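Local structure of peptide from Structure-specific endonuclease subunit SLX4 (Saccharomyces cerevisiae, 6J0Y) at residues K24-H28 / I54-D58. The protein binds the multi-BRCT scaffold Rtt107 through its Rtt107-interacting motif, probably linking the Slx4 endonuclease subunit to the control of genome stability. Sequence-based numbering, arbitrary orientation.
Sequences KLVKH and IQLVD
How an antiparallel strand pair frays at the end of a small sheet is well illustrated where 24-28 meets 54-58. The two runs diverge, their end-to-end directions 129° apart, and K27 and I54 form a non-hydrogen-bonded antiparallel pair with CA atoms 4.8 Å apart. Residues 25-27 are extended, and the chain turns a corner at H28 (phi/psi -73/-47). I54 and Q55, also extended, lose most surface here. Q55 N donates to V26 O at 2.9 Å, nearly linear at 165°. On the other side of the same two residues, V26 N and Q55 O are 5.1 Å apart, too far for a direct bond, and a water bridges them, accepting from V26 N (3.0 Å) and donating to Q55 O (2.7 Å). The K27-I54 pair joins the central strand 49-55 to the outer strand 27-32 of a three-stranded antiparallel sheet, where one segment enters the sheet and the other leaves it. Beside this sheet end, the loop residues L25 and V57 pack on apolar side chains of the Rtt107 chain, and a polar side chain of that chain hydrogen-bonds V57 N. Q55 has chi1 and chi2 both t, so its amide reaches H28: H28 NE2 donates to Q55 OE1 at 2.7 Å, while Q55 CA lies over one face of the imidazole and the CB atoms of V26 and Q55 approach to 4.0 Å. I54, with both chi angles m, sets CD1 3.8 Å from K27 CG, on the same face of the sheet, and CG2 4.1 Å from L25 CB. L25 (m, t) turns CD2 to V57 CG1, also 4.1 Å.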
ATOM      1  N   LYS B  24      -5.847 -13.418 -30.487  1.00 46.79           N
ATOM      2  CA  LYS B  24      -6.136 -12.071 -30.960  1.00 49.20           C
ATOM      3  C   LYS B  24      -5.556 -10.986 -30.059  1.00 48.64           C
ATOM      4  O   LYS B  24      -5.516  -9.822 -30.467  1.00 50.35           O
ATOM      5  CB  LYS B  24      -7.649 -11.896 -31.117  1.00 55.38           C
ATOM      6  CG  LYS B  24      -8.199 -12.649 -32.326  1.00 61.64           C
ATOM      7  CD  LYS B  24      -9.713 -12.804 -32.308  1.00 67.75           C
ATOM      8  CE  LYS B  24     -10.179 -13.563 -33.552  1.00 72.08           C
ATOM      9  NZ  LYS B  24     -11.625 -13.934 -33.519  1.00 74.90           N
ATOM     10  N   LEU B  25      -5.100 -11.337 -28.859  1.00 37.88           N
ATOM     11  CA  LEU B  25      -4.372 -10.399 -28.016  1.00 37.56           C
ATOM     12  C   LEU B  25      -2.931 -10.268 -28.502  1.00 42.46           C
ATOM     13  O   LEU B  25      -2.291 -11.260 -28.861  1.00 48.74           O
ATOM     14  CB  LEU B  25      -4.392 -10.866 -26.557  1.00 34.24           C
ATOM     15  CG  LEU B  25      -5.755 -10.922 -25.854  1.00 32.96           C
ATOM     16  CD1 LEU B  25      -5.645 -11.607 -24.491  1.00 35.48           C
ATOM     17  CD2 LEU B  25      -6.342  -9.531 -25.689  1.00 31.94           C
ATOM     18  N   VAL B  26      -2.421  -9.040 -28.504  1.00 39.52           N
ATOM     19  CA  VAL B  26      -1.043  -8.766 -28.908  1.00 41.55           C
ATOM     20  C   VAL B  26      -0.153  -8.827 -27.672  1.00 34.23           C
ATOM     21  O   VAL B  26      -0.339  -8.054 -26.725  1.00 29.31           O
ATOM     22  CB  VAL B  26      -0.930  -7.400 -29.604  1.00 40.59           C
ATOM     23  CG1 VAL B  26       0.525  -7.067 -29.896  1.00 38.96           C
ATOM     24  CG2 VAL B  26      -1.747  -7.390 -30.881  1.00 40.90           C
ATOM     25  N   LYS B  27       0.803  -9.761 -27.669  1.00 32.24           N
ATOM     26  CA  LYS B  27       1.767  -9.898 -26.583  1.00 31.70           C
ATOM     27  C   LYS B  27       3.003  -9.067 -26.902  1.00 30.41           C
ATOM     28  O   LYS B  27       3.690  -9.333 -27.894  1.00 35.26           O
ATOM     29  CB  LYS B  27       2.167 -11.360 -26.388  1.00 37.25           C
ATOM     30  CG  LYS B  27       1.026 -12.307 -26.066  1.00 47.88           C
ATOM     31  CD  LYS B  27       1.425 -13.744 -26.394  1.00 63.63           C
ATOM     32  CE  LYS B  27       0.418 -14.749 -25.855  1.00 72.50           C
ATOM     33  NZ  LYS B  27       0.606 -16.116 -26.427  1.00 78.59           N
ATOM     34  N   HIS B  28       3.302  -8.078 -26.057  1.00 28.06           N
ATOM     35  CA  HIS B  28       4.556  -7.343 -26.220  1.00 27.41           C
ATOM     36  C   HIS B  28       5.742  -8.191 -25.792  1.00 25.35           C
ATOM     37  O   HIS B  28       6.762  -8.251 -26.489  1.00 27.09           O
ATOM     38  CB  HIS B  28       4.531  -6.040 -25.418  1.00 24.81           C
ATOM     39  CG  HIS B  28       3.666  -4.983 -26.030  1.00 26.69           C
ATOM     40  ND1 HIS B  28       3.386  -3.792 -25.396  1.00 31.38           N
ATOM     41  CD2 HIS B  28       3.033  -4.934 -27.223  1.00 33.13           C
ATOM     42  CE1 HIS B  28       2.612  -3.054 -26.173  1.00 26.14           C
ATOM     43  NE2 HIS B  28       2.386  -3.722 -27.291  1.00 37.00           N
ATOM     44  N   ILE B  54       0.492  -7.531 -22.082  1.00 23.90           N
ATOM     45  CA  ILE B  54      -0.567  -7.646 -23.073  1.00 26.96           C
ATOM     46  C   ILE B  54      -0.952  -6.234 -23.494  1.00 26.75           C
ATOM     47  O   ILE B  54      -1.313  -5.405 -22.650  1.00 25.89           O
ATOM     48  CB  ILE B  54      -1.774  -8.416 -22.512  1.00 26.98           C
ATOM     49  CG1 ILE B  54      -1.357  -9.824 -22.051  1.00 28.38           C
ATOM     50  CG2 ILE B  54      -2.909  -8.454 -23.538  1.00 28.59           C
ATOM     51  CD1 ILE B  54      -0.968 -10.759 -23.179  1.00 35.52           C
ATOM     52  N   GLN B  55      -0.867  -5.946 -24.793  1.00 24.34           N
ATOM     53  CA  GLN B  55      -1.272  -4.633 -25.280  1.00 25.49           C
ATOM     54  C   GLN B  55      -2.765  -4.386 -25.061  1.00 26.25           C
ATOM     55  O   GLN B  55      -3.601  -5.264 -25.302  1.00 30.20           O
ATOM     56  CB  GLN B  55      -0.937  -4.513 -26.772  1.00 26.83           C
ATOM     57  CG  GLN B  55      -1.231  -3.175 -27.386  1.00 33.44           C
ATOM     58  CD  GLN B  55      -0.724  -3.120 -28.812  1.00 35.09           C
ATOM     59  OE1 GLN B  55       0.473  -2.986 -29.046  1.00 36.99           O
ATOM     60  NE2 GLN B  55      -1.628  -3.267 -29.768  1.00 46.30           N
ATOM     61  N   LEU B  56      -3.105  -3.164 -24.633  1.00 26.77           N
ATOM     62  CA  LEU B  56      -4.508  -2.764 -24.551  1.00 33.66           C
ATOM     63  C   LEU B  56      -5.173  -2.877 -25.918  1.00 37.77           C
ATOM     64  O   LEU B  56      -4.601  -2.485 -26.938  1.00 33.28           O
ATOM     65  CB  LEU B  56      -4.637  -1.325 -24.043  1.00 38.25           C
ATOM     66  CG  LEU B  56      -4.232  -0.961 -22.613  1.00 33.95           C
ATOM     67  CD1 LEU B  56      -4.490   0.531 -22.366  1.00 32.27           C
ATOM     68  CD2 LEU B  56      -5.002  -1.802 -21.599  1.00 31.97           C
ATOM     69  N   VAL B  57      -6.391  -3.424 -25.944  1.00 35.82           N
ATOM     70  CA  VAL B  57      -7.083  -3.598 -27.217  1.00 43.22           C
ATOM     71  C   VAL B  57      -7.485  -2.233 -27.760  1.00 54.30           C
ATOM     72  O   VAL B  57      -7.817  -1.314 -26.999  1.00 45.72           O
ATOM     73  CB  VAL B  57      -8.299  -4.531 -27.069  1.00 45.05           C
ATOM     74  CG1 VAL B  57      -7.886  -5.853 -26.427  1.00 42.28           C
ATOM     75  CG2 VAL B  57      -9.390  -3.868 -26.266  1.00 52.08           C
ATOM     76  N   ASP B  58      -7.423  -2.084 -29.079  1.00 68.49           N
ATOM     77  CA  ASP B  58      -7.640  -0.787 -29.719  1.00 81.76           C
ATOM     78  C   ASP B  58      -9.108  -0.373 -29.670  1.00 88.65           C
ATOM     79  O   ASP B  58      -9.974  -1.052 -30.221  1.00 90.88           O
ATOM     80  CB  ASP B  58      -7.151  -0.816 -31.171  1.00 87.29           C
ATOM     81  CG  ASP B  58      -5.665  -1.134 -31.285  1.00 91.77           C
ATOM     82  OD1 ASP B  58      -4.872  -0.605 -30.476  1.00 91.56           O
ATOM     83  OD2 ASP B  58      -5.289  -1.916 -32.184  1.00 94.70           O
TER
HETATM   84  O   HOH W   1      -3.999  -6.773 -27.460  1.00 38.78           O